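Local coordinates for probable host range protein 2-3 (Myxoma virus, PDB 5CZ3) that probably serves as a host-range factor of the poxvirus C7 family, helping the virus multiply in different cell types, at residues V13-E18 with F118-D123. Residues are numbered along the deposited sequence; the frame is centred on the assembly and turned at random.
Sequences VFLIDE and FLVNTD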
loop_
_atom_site.group_PDB
_atom_site.type_symbol
_atom_site.label_atom_id
_atom_site.label_comp_id
_atom_site.label_asym_id
_atom_site.label_seq_id
_atom_site.Cartn_x
_atom_site.Cartn_y
_atom_site.Cartn_z
ATOM N N VAL A 13 -0.170 4.729 0.853
ATOM C CA VAL A 13 -1.352 3.918 1.120
ATOM C C VAL A 13 -2.166 4.531 2.253
ATOM O O VAL A 13 -1.650 4.753 3.348
ATOM C CB VAL A 13 -0.977 2.472 1.481
ATOM C CG1 VAL A 13 -2.226 1.664 1.807
ATOM C CG2 VAL A 13 -0.201 1.829 0.342
ATOM N N PHE A 14 -3.439 4.807 1.985
ATOM C CA PHE A 14 -4.299 5.463 2.963
ATOM C C PHE A 14 -5.452 4.571 3.410
ATOM O O PHE A 14 -6.178 4.019 2.583
ATOM C CB PHE A 14 -4.853 6.769 2.391
ATOM C CG PHE A 14 -3.794 7.733 1.937
ATOM C CD1 PHE A 14 -3.239 8.642 2.823
ATOM C CD2 PHE A 14 -3.355 7.733 0.622
ATOM C CE1 PHE A 14 -2.264 9.531 2.407
ATOM C CE2 PHE A 14 -2.381 8.621 0.200
ATOM C CZ PHE A 14 -1.835 9.521 1.093
ATOM N N LEU A 15 -5.613 4.434 4.722
ATOM C CA LEU A 15 -6.764 3.736 5.286
ATOM C C LEU A 15 -7.793 4.772 5.726
ATOM O O LEU A 15 -7.639 5.414 6.767
ATOM C CB LEU A 15 -6.352 2.838 6.455
ATOM C CG LEU A 15 -5.764 1.465 6.100
ATOM C CD1 LEU A 15 -4.384 1.586 5.467
ATOM C CD2 LEU A 15 -5.719 0.557 7.323
ATOM N N ILE A 16 -8.841 4.920 4.922
ATOM C CA ILE A 16 -9.765 6.047 5.024
ATOM C C ILE A 16 -10.502 6.146 6.357
ATOM O O ILE A 16 -10.384 7.150 7.061
ATOM C CB ILE A 16 -10.813 5.994 3.895
ATOM C CG1 ILE A 16 -10.122 5.884 2.534
ATOM C CG2 ILE A 16 -11.713 7.215 3.943
ATOM C CD1 ILE A 16 -9.076 6.950 2.295
ATOM N N ASP A 17 -11.264 5.112 6.695
ATOM C CA ASP A 17 -12.086 5.134 7.902
ATOM C C ASP A 17 -11.247 5.077 9.174
ATOM O O ASP A 17 -11.697 5.486 10.243
ATOM C CB ASP A 17 -13.086 3.977 7.882
ATOM C CG ASP A 17 -14.106 4.111 6.768
ATOM O OD1 ASP A 17 -14.504 5.256 6.461
ATOM O OD2 ASP A 17 -14.507 3.074 6.199
ATOM N N GLU A 18 -10.025 4.569 9.058
ATOM C CA GLU A 18 -9.118 4.513 10.196
ATOM C C GLU A 18 -8.322 5.808 10.311
ATOM O O GLU A 18 -7.629 6.031 11.305
ATOM C CB GLU A 18 -8.170 3.316 10.080
ATOM C CG GLU A 18 -8.826 1.965 10.341
ATOM C CD GLU A 18 -9.732 1.525 9.210
ATOM O OE1 GLU A 18 -9.481 1.928 8.056
ATOM O OE2 GLU A 18 -10.699 0.781 9.476
ATOM N N PHE A 118 3.405 -3.873 8.050
ATOM C CA PHE A 118 2.786 -3.037 9.069
ATOM C C PHE A 118 1.730 -3.790 9.859
ATOM O O PHE A 118 1.219 -4.820 9.418
ATOM C CB PHE A 118 2.145 -1.798 8.441
ATOM C CG PHE A 118 3.024 -1.090 7.457
ATOM C CD1 PHE A 118 3.930 -0.135 7.882
ATOM C CD2 PHE A 118 2.935 -1.371 6.103
ATOM C CE1 PHE A 118 4.739 0.523 6.976
ATOM C CE2 PHE A 118 3.742 -0.719 5.192
ATOM C CZ PHE A 118 4.646 0.228 5.630
ATOM N N LEU A 119 1.409 -3.261 11.033
ATOM C CA LEU A 119 0.257 -3.718 11.795
ATOM C C LEU A 119 -0.673 -2.538 11.992
ATOM O O LEU A 119 -0.224 -1.446 12.339
ATOM C CB LEU A 119 0.671 -4.300 13.150
ATOM N N VAL A 120 -1.966 -2.753 11.781
ATOM C CA VAL A 120 -2.946 -1.703 12.018
ATOM C C VAL A 120 -4.132 -2.231 12.821
ATOM O O VAL A 120 -4.867 -3.106 12.364
ATOM C CB VAL A 120 -3.457 -1.093 10.698
ATOM C CG1 VAL A 120 -4.534 -0.057 10.978
ATOM C CG2 VAL A 120 -2.309 -0.474 9.915
ATOM N N ASN A 121 -4.305 -1.697 14.025
ATOM C CA ASN A 121 -5.421 -2.072 14.883
ATOM C C ASN A 121 -6.628 -1.182 14.615
ATOM O O ASN A 121 -6.729 -0.096 15.171
ATOM C CB ASN A 121 -5.012 -1.978 16.356
ATOM C CG ASN A 121 -6.027 -2.609 17.294
ATOM O OD1 ASN A 121 -7.236 -2.430 17.140
ATOM N ND2 ASN A 121 -5.534 -3.353 18.277
ATOM N N THR A 122 -7.557 -1.651 13.790
ATOM C CA THR A 122 -8.665 -0.810 13.335
ATOM C C THR A 122 -9.606 -0.362 14.454
ATOM O O THR A 122 -10.493 0.463 14.229
ATOM C CB THR A 122 -9.500 -1.529 12.267
ATOM O OG1 THR A 122 -10.214 -2.616 12.867
ATOM C CG2 THR A 122 -8.603 -2.059 11.157
ATOM N N ASP A 123 -9.414 -0.898 15.655
ATOM C CA ASP A 123 -10.260 -0.551 16.791
ATOM C C ASP A 123 -9.630 0.536 17.651
ATOM O O ASP A 123 -10.308 1.466 18.087
ATOM C CB ASP A 123 -10.547 -1.789 17.639
ATOM C CG ASP A 123 -11.437 -2.784 16.928
ATOM O OD1 ASP A 123 -12.378 -2.344 16.234
ATOM O OD2 ASP A 123 -11.194 -4.002 17.057
HETATM O O HOH W 1 -12.131 1.501 11.713
#
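Leu15 and Val120 meet tip to tip across the interior of a beta-sandwich, the fold of this C7-family protein: strand 10-15 belongs to the antiparallel sheet and strand 117-121 to the mixed one. At the end of its strand, Leu15 sends a forked apolar side chain into the packed interior between the sheets; its CD2 reaches CG1 of Val120 at 3.9 Å. That methyl of Val120 stands anti to its own backbone N (chi1 177°), which turns it to the facing sheet. Both residues are buried and also touch Leu39 of strand 34-40, so branched hydrocarbon suits both places.

Beyond Leu15 the chain turns, and Glu18 brings a longer, polar side chain to the end of the sandwich, where it is partly exposed. Bent at chi2 (73°), it runs alongside Thr122 in the same direction, laying both CG and OE2 against it, with OE2 3.8 Å from Thr122 CB. A small beta-branched residue fits here, offering carbon to Glu18 while its OG1 hydrogen-bonds to Lys40 O and Lys45 NZ. The carboxylate of Glu18 is joined to the turn after strand 117-121 through a water, which donates to Glu18 OE2 at 2.8 Å and to the backbone O of Thr122 at 3.2 Å.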